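Side-chain contacts in glycosylation Associate Protein 3 (PDB 6OYC), which probably takes part, in complex with Gap1 and Gap2, in the glycosylation and export of bacterial surface proteins through the accessory Sec pathway: residues Ser202-Glu207 against Lys263-Leu268; Tyr229-Asn234 against Gly259-Ser264; Phe235-Tyr240 against Ala249-Cys254. All coordinates share one frame; numbering follows the deposited sequence.

Contact 1: Ser202-Glu207 against Lys263-Leu268; sequences SLILPE and KSLPHL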
ATOM      1  N   SER C 202      -4.408   3.271   4.399  1.00 45.15           N
ATOM      2  CA  SER C 202      -5.262   4.447   4.391  1.00 46.98           C
ATOM      3  C   SER C 202      -4.646   5.562   5.216  1.00 46.02           C
ATOM      4  O   SER C 202      -4.019   5.318   6.254  1.00 44.74           O
ATOM      5  CB  SER C 202      -6.649   4.125   4.936  1.00 49.08           C
ATOM      6  OG  SER C 202      -7.385   5.322   5.133  1.00 48.59           O
ATOM      7  N   LEU C 203      -4.824   6.791   4.742  1.00 42.21           N
ATOM      8  CA  LEU C 203      -4.437   7.971   5.496  1.00 46.42           C
ATOM      9  C   LEU C 203      -5.644   8.784   5.949  1.00 43.32           C
ATOM     10  O   LEU C 203      -5.480   9.891   6.462  1.00 41.82           O
ATOM     11  CB  LEU C 203      -3.476   8.820   4.666  1.00 40.97           C
ATOM     12  CG  LEU C 203      -2.170   8.056   4.460  1.00 46.01           C
ATOM     13  CD1 LEU C 203      -1.230   8.788   3.509  1.00 44.40           C
ATOM     14  CD2 LEU C 203      -1.502   7.801   5.802  1.00 45.48           C
ATOM     15  N   ILE C 204      -6.850   8.261   5.762  1.00 42.51           N
ATOM     16  CA  ILE C 204      -8.055   8.839   6.338  1.00 43.42           C
ATOM     17  C   ILE C 204      -8.253   8.131   7.670  1.00 45.54           C
ATOM     18  O   ILE C 204      -8.750   7.007   7.718  1.00 49.90           O
ATOM     19  CB  ILE C 204      -9.254   8.674   5.406  1.00 44.59           C
ATOM     20  CG1 ILE C 204      -8.972   9.413   4.100  1.00 38.33           C
ATOM     21  CG2 ILE C 204     -10.543   9.161   6.073  1.00 47.09           C
ATOM     22  CD1 ILE C 204     -10.039   9.294   3.069  1.00 38.37           C
ATOM     23  N   LEU C 205      -7.811   8.768   8.753  1.00 45.94           N
ATOM     24  CA  LEU C 205      -7.725   8.111  10.056  1.00 46.10           C
ATOM     25  C   LEU C 205      -8.476   8.920  11.107  1.00 52.20           C
ATOM     26  O   LEU C 205      -8.179  10.115  11.305  1.00 49.55           O
ATOM     27  CB  LEU C 205      -6.265   7.928  10.475  1.00 46.05           C
ATOM     28  CG  LEU C 205      -5.476   7.087   9.474  1.00 49.65           C
ATOM     29  CD1 LEU C 205      -3.997   7.090   9.792  1.00 47.50           C
ATOM     30  CD2 LEU C 205      -6.036   5.659   9.412  1.00 43.42           C
ATOM     31  N   PRO C 206      -9.429   8.306  11.812  1.00 50.78           N
ATOM     32  CA  PRO C 206     -10.148   9.022  12.878  1.00 51.73           C
ATOM     33  C   PRO C 206      -9.227   9.667  13.893  1.00 53.35           C
ATOM     34  O   PRO C 206      -9.561  10.738  14.424  1.00 52.67           O
ATOM     35  CB  PRO C 206     -11.007   7.924  13.514  1.00 54.87           C
ATOM     36  CG  PRO C 206     -11.179   6.896  12.424  1.00 58.76           C
ATOM     37  CD  PRO C 206      -9.882   6.913  11.662  1.00 55.39           C
ATOM     38  N   GLU C 207      -8.059   9.069  14.153  1.00 50.51           N
ATOM     39  CA  GLU C 207      -7.127   9.658  15.113  1.00 57.26           C
ATOM     40  C   GLU C 207      -6.416  10.884  14.547  1.00 53.66           C
ATOM     41  O   GLU C 207      -5.983  11.752  15.311  1.00 51.86           O
ATOM     42  CB  GLU C 207      -6.114   8.614  15.584  1.00 55.25           C
ATOM     43  CG  GLU C 207      -6.670   7.698  16.669  1.00 63.15           C
ATOM     44  CD  GLU C 207      -7.695   8.407  17.585  1.00 77.56           C
ATOM     45  OE1 GLU C 207      -7.271   9.155  18.501  1.00 74.39           O
ATOM     46  OE2 GLU C 207      -8.927   8.211  17.398  1.00 71.73           O
ATOM     47  N   LYS C 263     -10.418   0.747  -1.679  1.00 46.03           N
ATOM     48  CA  LYS C 263     -10.016  -0.550  -1.140  1.00 46.06           C
ATOM     49  C   LYS C 263      -9.092  -0.429   0.067  1.00 48.20           C
ATOM     50  O   LYS C 263      -8.914  -1.416   0.785  1.00 45.97           O
ATOM     51  CB  LYS C 263      -9.357  -1.396  -2.233  1.00 43.56           C
ATOM     52  CG  LYS C 263     -10.282  -1.687  -3.404  1.00 43.72           C
ATOM     53  CD  LYS C 263      -9.661  -2.656  -4.390  1.00 42.44           C
ATOM     54  CE  LYS C 263     -10.716  -3.189  -5.339  1.00 49.01           C
ATOM     55  NZ  LYS C 263     -10.173  -4.260  -6.210  1.00 57.04           N
ATOM     56  N   SER C 264      -8.519   0.748   0.324  1.00 44.87           N
ATOM     57  CA  SER C 264      -7.788   0.940   1.570  1.00 49.22           C
ATOM     58  C   SER C 264      -8.698   1.244   2.763  1.00 53.48           C
ATOM     59  O   SER C 264      -8.199   1.299   3.892  1.00 62.16           O
ATOM     60  CB  SER C 264      -6.746   2.053   1.409  1.00 51.45           C
ATOM     61  OG  SER C 264      -5.712   1.662   0.511  1.00 51.05           O
ATOM     62  N   LEU C 265     -10.001   1.441   2.558  1.00 50.54           N
ATOM     63  CA  LEU C 265     -10.976   1.537   3.650  1.00 57.28           C
ATOM     64  C   LEU C 265     -12.093   0.513   3.443  1.00 61.27           C
ATOM     65  O   LEU C 265     -13.247   0.880   3.183  1.00 60.27           O
ATOM     66  CB  LEU C 265     -11.573   2.943   3.746  1.00 60.49           C
ATOM     67  CG  LEU C 265     -10.714   4.202   3.749  1.00 55.58           C
ATOM     68  CD1 LEU C 265     -11.450   5.324   3.031  1.00 49.24           C
ATOM     69  CD2 LEU C 265     -10.405   4.603   5.181  1.00 53.52           C
ATOM     70  N   PRO C 266     -11.795  -0.781   3.604  1.00 64.82           N
ATOM     71  CA  PRO C 266     -12.768  -1.813   3.181  1.00 68.74           C
ATOM     72  C   PRO C 266     -14.071  -1.846   3.979  1.00 72.41           C
ATOM     73  O   PRO C 266     -15.092  -2.304   3.449  1.00 69.80           O
ATOM     74  CB  PRO C 266     -11.984  -3.125   3.346  1.00 65.45           C
ATOM     75  CG  PRO C 266     -10.899  -2.812   4.325  1.00 66.88           C
ATOM     76  CD  PRO C 266     -10.537  -1.370   4.098  1.00 63.49           C
ATOM     77  N   HIS C 267     -14.080  -1.397   5.234  1.00 74.16           N
ATOM     78  CA  HIS C 267     -15.266  -1.519   6.070  1.00 75.62           C
ATOM     79  C   HIS C 267     -16.211  -0.346   5.902  1.00 74.10           C
ATOM     80  O   HIS C 267     -17.065  -0.109   6.766  1.00 79.40           O
ATOM     81  CB  HIS C 267     -14.857  -1.682   7.536  1.00 78.82           C
ATOM     82  CG  HIS C 267     -14.308  -3.038   7.856  1.00 76.95           C
ATOM     83  ND1 HIS C 267     -13.221  -3.572   7.199  1.00 76.85           N
ATOM     84  CD2 HIS C 267     -14.707  -3.975   8.748  1.00 83.01           C
ATOM     85  CE1 HIS C 267     -12.969  -4.779   7.675  1.00 80.01           C
ATOM     86  NE2 HIS C 267     -13.856  -5.047   8.616  1.00 83.25           N
ATOM     87  N   LEU C 268     -16.067   0.392   4.812  1.00 72.68           N
ATOM     88  CA  LEU C 268     -16.840   1.597   4.603  1.00 70.00           C
ATOM     89  C   LEU C 268     -18.276   1.235   4.313  1.00 71.10           C
ATOM     90  O   LEU C 268     -18.559   0.289   3.570  1.00 67.73           O
ATOM     91  CB  LEU C 268     -16.280   2.404   3.441  1.00 67.08           C
ATOM     92  CG  LEU C 268     -16.433   3.908   3.587  1.00 69.04           C
ATOM     93  CD1 LEU C 268     -15.347   4.444   4.493  1.00 64.54           C
ATOM     94  CD2 LEU C 268     -16.375   4.577   2.243  1.00 68.72           C
TER
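The chi1 of S202 (170°) swings its hydroxyl away from the backbone N and to the side of its own carbonyl carbon, while the chi1 of L265 (-49°) sets CG beside the backbone N and sends the branched end towards the S202 loop. The two groups meet where CD2 of L265 lies against S202 OG at 3.1 Å, a close approach of a methyl group to an oxygen. The same OG accepts the backbone N-H of I204 (3.1 Å, N-H...O angle 147°), which makes an ST turn; the hydroxyl is held within its own loop, and the methyl rests against it from the other segment. S202 CB turns to the backbone opposite, packing on the carbonyl O of S264 at 3.4 Å, with S264 CB alongside it at 4.1 Å.

This is loop against loop beside helix 231-243 of the parallel alpha/beta domain: 202-205 leads into helix 206-218, while the loop 263-268 joins helix 258-262 to helix 270-281. The second loop is shaped by a type I turn from L265 to L268, closed by L268 N on L265 O.

The leucine's other branch, CD1, is 4.2 Å from CD1 of I204, a loose apolar touch of methyl to methyl. I204 also packs on A236 and Y239 of helix 231-243, and L265 on L276 of helix 270-281, so the pair bridges side chains of two helices. Near I204 sits a bound glycerol, probably from the crystallisation liquor. The 202-207 loop is also held to helix 231-243: L203 O and L205 N both hydrogen-bond the hydroxyl of Y240.

Contact 2: Tyr229-Asn234 against Gly259-Ser264; sequences YGTQGN and GILLKS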
ATOM      1  N   TYR C 229       1.787  13.447  -1.751  1.00 41.29           N
ATOM      2  CA  TYR C 229       2.482  13.154  -3.002  1.00 37.85           C
ATOM      3  C   TYR C 229       2.096  11.824  -3.653  1.00 40.68           C
ATOM      4  O   TYR C 229       2.539  11.567  -4.778  1.00 40.31           O
ATOM      5  CB  TYR C 229       3.999  13.139  -2.768  1.00 37.60           C
ATOM      6  CG  TYR C 229       4.402  12.075  -1.792  1.00 40.77           C
ATOM      7  CD1 TYR C 229       4.403  12.330  -0.420  1.00 40.51           C
ATOM      8  CD2 TYR C 229       4.752  10.798  -2.228  1.00 38.19           C
ATOM      9  CE1 TYR C 229       4.759  11.355   0.481  1.00 39.88           C
ATOM     10  CE2 TYR C 229       5.103   9.815  -1.329  1.00 39.62           C
ATOM     11  CZ  TYR C 229       5.108  10.099   0.024  1.00 42.14           C
ATOM     12  OH  TYR C 229       5.454   9.116   0.927  1.00 42.25           O
ATOM     13  N   GLY C 230       1.335  10.958  -2.970  1.00 39.85           N
ATOM     14  CA  GLY C 230       0.945   9.671  -3.508  1.00 36.81           C
ATOM     15  C   GLY C 230      -0.557   9.482  -3.389  1.00 37.35           C
ATOM     16  O   GLY C 230      -1.264  10.337  -2.855  1.00 36.96           O
ATOM     17  N   THR C 231      -1.021   8.320  -3.862  1.00 35.22           N
ATOM     18  CA  THR C 231      -2.446   8.150  -4.128  1.00 34.96           C
ATOM     19  C   THR C 231      -3.275   8.221  -2.845  1.00 36.78           C
ATOM     20  O   THR C 231      -4.306   8.903  -2.802  1.00 34.48           O
ATOM     21  CB  THR C 231      -2.698   6.834  -4.889  1.00 36.46           C
ATOM     22  OG1 THR C 231      -2.224   5.725  -4.124  1.00 37.67           O
ATOM     23  CG2 THR C 231      -1.968   6.828  -6.229  1.00 34.04           C
ATOM     24  N   GLN C 232      -2.844   7.539  -1.781  1.00 35.29           N
ATOM     25  CA  GLN C 232      -3.656   7.536  -0.565  1.00 35.05           C
ATOM     26  C   GLN C 232      -3.553   8.858   0.194  1.00 38.82           C
ATOM     27  O   GLN C 232      -4.545   9.320   0.773  1.00 35.62           O
ATOM     28  CB  GLN C 232      -3.268   6.366   0.335  1.00 37.26           C
ATOM     29  CG  GLN C 232      -3.815   5.001  -0.144  1.00 39.77           C
ATOM     30  CD  GLN C 232      -5.335   4.956  -0.190  1.00 40.44           C
ATOM     31  OE1 GLN C 232      -5.997   5.408   0.737  1.00 42.10           O
ATOM     32  NE2 GLN C 232      -5.893   4.419  -1.273  1.00 40.23           N
ATOM     33  N   GLY C 233      -2.367   9.481   0.200  1.00 39.15           N
ATOM     34  CA  GLY C 233      -2.239  10.793   0.817  1.00 36.96           C
ATOM     35  C   GLY C 233      -3.040  11.856   0.085  1.00 36.79           C
ATOM     36  O   GLY C 233      -3.715  12.679   0.707  1.00 39.43           O
ATOM     37  N   ASN C 234      -2.955  11.869  -1.249  1.00 37.42           N
ATOM     38  CA  ASN C 234      -3.745  12.823  -2.022  1.00 37.97           C
ATOM     39  C   ASN C 234      -5.227  12.639  -1.737  1.00 36.27           C
ATOM     40  O   ASN C 234      -5.971  13.613  -1.613  1.00 37.95           O
ATOM     41  CB  ASN C 234      -3.479  12.665  -3.523  1.00 34.72           C
ATOM     42  CG  ASN C 234      -2.069  13.054  -3.932  1.00 36.43           C
ATOM     43  OD1 ASN C 234      -1.461  13.942  -3.355  1.00 40.55           O
ATOM     44  ND2 ASN C 234      -1.550  12.385  -4.950  1.00 37.62           N
ATOM     45  N   GLY C 259     -12.665   3.729  -7.281  1.00 36.28           N
ATOM     46  CA  GLY C 259     -12.953   2.436  -6.689  1.00 36.23           C
ATOM     47  C   GLY C 259     -11.729   1.747  -6.120  1.00 33.68           C
ATOM     48  O   GLY C 259     -11.831   1.003  -5.141  1.00 35.35           O
ATOM     49  N   ILE C 260     -10.560   1.969  -6.717  1.00 31.15           N
ATOM     50  CA  ILE C 260      -9.361   1.346  -6.169  1.00 32.82           C
ATOM     51  C   ILE C 260      -8.915   2.070  -4.903  1.00 36.05           C
ATOM     52  O   ILE C 260      -8.474   1.436  -3.938  1.00 39.38           O
ATOM     53  CB  ILE C 260      -8.255   1.285  -7.239  1.00 33.82           C
ATOM     54  CG1 ILE C 260      -8.681   0.308  -8.349  1.00 33.16           C
ATOM     55  CG2 ILE C 260      -6.892   0.939  -6.601  1.00 30.61           C
ATOM     56  CD1 ILE C 260      -7.693   0.126  -9.489  1.00 30.53           C
ATOM     57  N   LEU C 261      -9.045   3.400  -4.866  1.00 35.94           N
ATOM     58  CA  LEU C 261      -8.689   4.138  -3.654  1.00 35.28           C
ATOM     59  C   LEU C 261      -9.477   3.642  -2.449  1.00 38.08           C
ATOM     60  O   LEU C 261      -8.931   3.521  -1.350  1.00 45.31           O
ATOM     61  CB  LEU C 261      -8.918   5.635  -3.860  1.00 35.21           C
ATOM     62  CG  LEU C 261      -7.991   6.300  -4.875  1.00 37.97           C
ATOM     63  CD1 LEU C 261      -8.407   7.739  -5.146  1.00 36.18           C
ATOM     64  CD2 LEU C 261      -6.527   6.205  -4.433  1.00 35.23           C
ATOM     65  N   LEU C 262     -10.761   3.327  -2.642  1.00 39.43           N
ATOM     66  CA  LEU C 262     -11.597   2.899  -1.528  1.00 42.24           C
ATOM     67  C   LEU C 262     -11.121   1.588  -0.915  1.00 45.22           C
ATOM     68  O   LEU C 262     -11.391   1.329   0.260  1.00 48.74           O
ATOM     69  CB  LEU C 262     -13.045   2.756  -1.984  1.00 39.45           C
ATOM     70  CG  LEU C 262     -13.741   4.036  -2.439  1.00 43.09           C
ATOM     71  CD1 LEU C 262     -15.220   3.773  -2.756  1.00 45.71           C
ATOM     72  CD2 LEU C 262     -13.587   5.140  -1.399  1.00 44.53           C
ATOM     73  N   LYS C 263     -10.418   0.747  -1.679  1.00 46.03           N
ATOM     74  CA  LYS C 263     -10.016  -0.550  -1.140  1.00 46.06           C
ATOM     75  C   LYS C 263      -9.092  -0.429   0.067  1.00 48.20           C
ATOM     76  O   LYS C 263      -8.914  -1.416   0.785  1.00 45.97           O
ATOM     77  CB  LYS C 263      -9.357  -1.396  -2.233  1.00 43.56           C
ATOM     78  CG  LYS C 263     -10.282  -1.687  -3.404  1.00 43.72           C
ATOM     79  CD  LYS C 263      -9.661  -2.656  -4.390  1.00 42.44           C
ATOM     80  CE  LYS C 263     -10.716  -3.189  -5.339  1.00 49.01           C
ATOM     81  NZ  LYS C 263     -10.173  -4.260  -6.210  1.00 57.04           N
ATOM     82  N   SER C 264      -8.519   0.748   0.324  1.00 44.87           N
ATOM     83  CA  SER C 264      -7.788   0.940   1.570  1.00 49.22           C
ATOM     84  C   SER C 264      -8.698   1.244   2.763  1.00 53.48           C
ATOM     85  O   SER C 264      -8.199   1.299   3.892  1.00 62.16           O
ATOM     86  CB  SER C 264      -6.746   2.053   1.409  1.00 51.45           C
ATOM     87  OG  SER C 264      -5.712   1.662   0.511  1.00 51.05           O
TER
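Q232 and L261 mark the nearest approach of the two backbones, CA to CA 6.8 Å, with the first turn of helix 231-243 (G230 at its N-cap) facing helix 258-262 and the residues just after it. At that spacing Q232 can reach the other backbone. Its chain bends at chi2 (-61°), bringing the amide round so that NE2 donates to L261 O at 3.2 Å with an N-H...O angle of 159°. The bond lies in the carbonyl plane on a lone pair, and close to the plane of the glutamine amide. L261 O takes a second bond from the backbone N of S264, so two donors grip it.

The amide also lies over S264, its OE1 3.5 Å from S264 CB. L261 CD2 tucks beneath this bridge, 3.7 Å from Q232 NE2 and 3.9 Å from T231 CB, while F235 and W280 also pack on the leucine. E170 touches Q232 from a further loop.

The arrangement belongs to a parallel alpha/beta fold: the start of a crossover helix, just after strand 223-227, is tied by one side-chain amide to the short helix that follows the next strand, 248-251.

Contact 3: Phe235-Tyr240 against Ala249-Cys254; sequences FAALYY and AYINDC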
ATOM      1  N   PHE C 235      -5.671  11.386  -1.628  1.00 36.18           N
ATOM      2  CA  PHE C 235      -7.073  11.116  -1.334  1.00 37.66           C
ATOM      3  C   PHE C 235      -7.438  11.595   0.065  1.00 39.82           C
ATOM      4  O   PHE C 235      -8.434  12.301   0.250  1.00 40.18           O
ATOM      5  CB  PHE C 235      -7.344   9.624  -1.484  1.00 38.75           C
ATOM      6  CG  PHE C 235      -8.795   9.257  -1.453  1.00 39.30           C
ATOM      7  CD1 PHE C 235      -9.723   9.974  -2.189  1.00 42.16           C
ATOM      8  CD2 PHE C 235      -9.227   8.165  -0.717  1.00 38.11           C
ATOM      9  CE1 PHE C 235     -11.066   9.627  -2.166  1.00 43.97           C
ATOM     10  CE2 PHE C 235     -10.564   7.802  -0.699  1.00 44.86           C
ATOM     11  CZ  PHE C 235     -11.486   8.544  -1.419  1.00 46.05           C
ATOM     12  N   ALA C 236      -6.637  11.216   1.065  1.00 36.80           N
ATOM     13  CA  ALA C 236      -6.860  11.700   2.421  1.00 38.92           C
ATOM     14  C   ALA C 236      -6.845  13.226   2.486  1.00 41.55           C
ATOM     15  O   ALA C 236      -7.717  13.831   3.125  1.00 41.41           O
ATOM     16  CB  ALA C 236      -5.812  11.111   3.364  1.00 38.16           C
ATOM     17  N   ALA C 237      -5.868  13.863   1.830  1.00 39.08           N
ATOM     18  CA  ALA C 237      -5.795  15.324   1.849  1.00 37.77           C
ATOM     19  C   ALA C 237      -7.079  15.954   1.322  1.00 41.20           C
ATOM     20  O   ALA C 237      -7.548  16.958   1.865  1.00 41.42           O
ATOM     21  CB  ALA C 237      -4.592  15.808   1.037  1.00 35.26           C
ATOM     22  N   LEU C 238      -7.666  15.382   0.268  1.00 39.86           N
ATOM     23  CA  LEU C 238      -8.937  15.902  -0.224  1.00 41.16           C
ATOM     24  C   LEU C 238     -10.014  15.786   0.842  1.00 44.10           C
ATOM     25  O   LEU C 238     -10.860  16.676   0.986  1.00 43.52           O
ATOM     26  CB  LEU C 238      -9.371  15.154  -1.487  1.00 39.29           C
ATOM     27  CG  LEU C 238      -8.573  15.355  -2.776  1.00 40.80           C
ATOM     28  CD1 LEU C 238      -8.986  14.291  -3.778  1.00 35.83           C
ATOM     29  CD2 LEU C 238      -8.780  16.752  -3.349  1.00 35.00           C
ATOM     30  N   TYR C 239      -9.995  14.684   1.597  1.00 42.45           N
ATOM     31  CA  TYR C 239     -11.019  14.436   2.603  1.00 43.21           C
ATOM     32  C   TYR C 239     -10.879  15.402   3.773  1.00 43.63           C
ATOM     33  O   TYR C 239     -11.866  15.983   4.242  1.00 41.92           O
ATOM     34  CB  TYR C 239     -10.923  12.988   3.083  1.00 39.11           C
ATOM     35  CG  TYR C 239     -11.707  12.714   4.341  1.00 42.24           C
ATOM     36  CD1 TYR C 239     -13.042  12.318   4.280  1.00 44.55           C
ATOM     37  CD2 TYR C 239     -11.118  12.853   5.589  1.00 40.94           C
ATOM     38  CE1 TYR C 239     -13.767  12.062   5.436  1.00 47.34           C
ATOM     39  CE2 TYR C 239     -11.831  12.608   6.744  1.00 44.61           C
ATOM     40  CZ  TYR C 239     -13.156  12.213   6.666  1.00 49.99           C
ATOM     41  OH  TYR C 239     -13.859  11.963   7.827  1.00 51.97           O
ATOM     42  N   TYR C 240      -9.656  15.569   4.271  1.00 40.46           N
ATOM     43  CA  TYR C 240      -9.433  16.524   5.346  1.00 44.15           C
ATOM     44  C   TYR C 240      -9.857  17.935   4.926  1.00 46.51           C
ATOM     45  O   TYR C 240     -10.482  18.658   5.713  1.00 45.47           O
ATOM     46  CB  TYR C 240      -7.964  16.468   5.785  1.00 39.00           C
ATOM     47  CG  TYR C 240      -7.600  15.135   6.427  1.00 39.90           C
ATOM     48  CD1 TYR C 240      -8.445  14.543   7.354  1.00 41.90           C
ATOM     49  CD2 TYR C 240      -6.431  14.460   6.089  1.00 37.31           C
ATOM     50  CE1 TYR C 240      -8.135  13.331   7.939  1.00 44.54           C
ATOM     51  CE2 TYR C 240      -6.110  13.242   6.680  1.00 38.15           C
ATOM     52  CZ  TYR C 240      -6.971  12.680   7.599  1.00 39.57           C
ATOM     53  OH  TYR C 240      -6.692  11.471   8.195  1.00 39.41           O
ATOM     54  N   ALA C 249      -5.154  22.022   1.328  1.00 43.58           N
ATOM     55  CA  ALA C 249      -4.584  20.773   0.857  1.00 43.24           C
ATOM     56  C   ALA C 249      -3.676  21.058  -0.327  1.00 41.73           C
ATOM     57  O   ALA C 249      -4.029  21.836  -1.218  1.00 41.85           O
ATOM     58  CB  ALA C 249      -5.683  19.786   0.450  1.00 39.76           C
ATOM     59  N   TYR C 250      -2.506  20.427  -0.335  1.00 41.52           N
ATOM     60  CA  TYR C 250      -1.610  20.453  -1.488  1.00 37.59           C
ATOM     61  C   TYR C 250      -1.420  19.020  -1.966  1.00 40.98           C
ATOM     62  O   TYR C 250      -0.880  18.182  -1.232  1.00 40.60           O
ATOM     63  CB  TYR C 250      -0.285  21.127  -1.134  1.00 41.18           C
ATOM     64  CG  TYR C 250      -0.486  22.596  -0.803  1.00 48.40           C
ATOM     65  CD1 TYR C 250      -0.816  22.997   0.489  1.00 46.34           C
ATOM     66  CD2 TYR C 250      -0.389  23.575  -1.790  1.00 47.06           C
ATOM     67  CE1 TYR C 250      -1.018  24.326   0.793  1.00 48.29           C
ATOM     68  CE2 TYR C 250      -0.597  24.906  -1.495  1.00 49.70           C
ATOM     69  CZ  TYR C 250      -0.909  25.272  -0.204  1.00 50.28           C
ATOM     70  OH  TYR C 250      -1.106  26.591   0.097  1.00 60.04           O
ATOM     71  N   ILE C 251      -1.897  18.736  -3.179  1.00 38.62           N
ATOM     72  CA  ILE C 251      -1.802  17.417  -3.791  1.00 39.63           C
ATOM     73  C   ILE C 251      -1.146  17.548  -5.158  1.00 39.32           C
ATOM     74  O   ILE C 251      -1.262  18.582  -5.823  1.00 39.82           O
ATOM     75  CB  ILE C 251      -3.186  16.743  -3.929  1.00 39.72           C
ATOM     76  CG1 ILE C 251      -4.068  17.521  -4.917  1.00 37.27           C
ATOM     77  CG2 ILE C 251      -3.846  16.602  -2.576  1.00 38.87           C
ATOM     78  CD1 ILE C 251      -5.289  16.768  -5.339  1.00 34.20           C
ATOM     79  N   ASN C 252      -0.454  16.488  -5.583  1.00 37.90           N
ATOM     80  CA  ASN C 252       0.194  16.468  -6.889  1.00 36.65           C
ATOM     81  C   ASN C 252      -0.570  15.654  -7.937  1.00 35.81           C
ATOM     82  O   ASN C 252       0.004  15.321  -8.980  1.00 32.04           O
ATOM     83  CB  ASN C 252       1.632  15.952  -6.762  1.00 36.46           C
ATOM     84  CG  ASN C 252       1.699  14.508  -6.319  1.00 37.43           C
ATOM     85  OD1 ASN C 252       0.673  13.856  -6.116  1.00 36.68           O
ATOM     86  ND2 ASN C 252       2.918  13.990  -6.172  1.00 34.52           N
ATOM     87  N   ASP C 253      -1.835  15.303  -7.672  1.00 35.51           N
ATOM     88  CA  ASP C 253      -2.719  14.698  -8.667  1.00 35.09           C
ATOM     89  C   ASP C 253      -2.277  13.289  -9.084  1.00 36.51           C
ATOM     90  O   ASP C 253      -2.575  12.841 -10.190  1.00 33.82           O
ATOM     91  CB  ASP C 253      -2.858  15.597  -9.905  1.00 36.03           C
ATOM     92  CG  ASP C 253      -3.422  16.986  -9.572  1.00 40.08           C
ATOM     93  OD1 ASP C 253      -4.364  17.080  -8.760  1.00 42.78           O
ATOM     94  OD2 ASP C 253      -2.924  17.986 -10.124  1.00 42.05           O
ATOM     95  N   CYS C 254      -1.565  12.569  -8.227  1.00 34.62           N
ATOM     96  CA  CYS C 254      -1.257  11.167  -8.474  1.00 35.13           C
ATOM     97  C   CYS C 254      -2.318  10.312  -7.793  1.00 38.08           C
ATOM     98  O   CYS C 254      -2.421  10.307  -6.556  1.00 36.56           O
ATOM     99  CB  CYS C 254       0.136  10.812  -7.958  1.00 33.52           C
ATOM    100  SG  CYS C 254       1.440  11.586  -8.911  1.00 40.44           S
TER
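I251 reaches from strand 248-251 to helix 231-243. Its CB lies close to the side-chain oxygen of N234, about one turn before A237 in that helix. There the chain forks. CG2 goes to A237, where it packs on the methyl CB at 3.8 Å. The other arm, CG1, is set by chi1 (66°) between the backbone N and the carbonyl carbon, and carries CD1 across to L238, whose CD2 it meets at 4.0 Å. The L238 and I251 side chains cross at about a right angle, so they touch through their end methyls rather than along their lengths. One isoleucine therefore covers two successive residues of the helix, a branch to each.

This is the second half of a beta-alpha-beta crossover: strand 223-227, helix 231-243, strand 248-251. Helix 235-240 and strand 249-251 run nearly antiparallel, with 158° between their directions, and their axes come within 8.1 Å. Such a close approach suits the small residues at the nearest point, A237 and A249, whose CA atoms are 5.7 Å apart. A249 CB sits under the helix, 3.7 Å from A237 O and 4.2 Å from A237 CB. All four touching residues are buried, and the interface is apolar packing.

Next door, V226 of strand 223-227 also lies against A237, and V279 and V289 against L238. Beyond the strand, the chain passes into a loop at N252, whose side chain is tied to N234 and to the carbonyl of Y229, with OD1 also taking a weak bond from the backbone N of C254.

All three contacts lie in the C-terminal half of the chain, in the domain built on a five-stranded parallel sheet. Helix 231-243 ties them together: contact 2 uses its first turn, contact 3 its middle, and contact 1 reaches it through L203 and I204. The centres of contacts 2 and 3 are about 9 Å apart, those of 1 and 2 about 10 Å, and those of 1 and 3 about 14 Å. In sequence, contact 1 spans the other two and contact 2 spans contact 3. Contacts 1 and 2 share K263 and S264, while N234 ND2 to C254 O joins contacts 2 and 3. Together they pack the helix against the sheet, the 202-207 loop and helix 258-262.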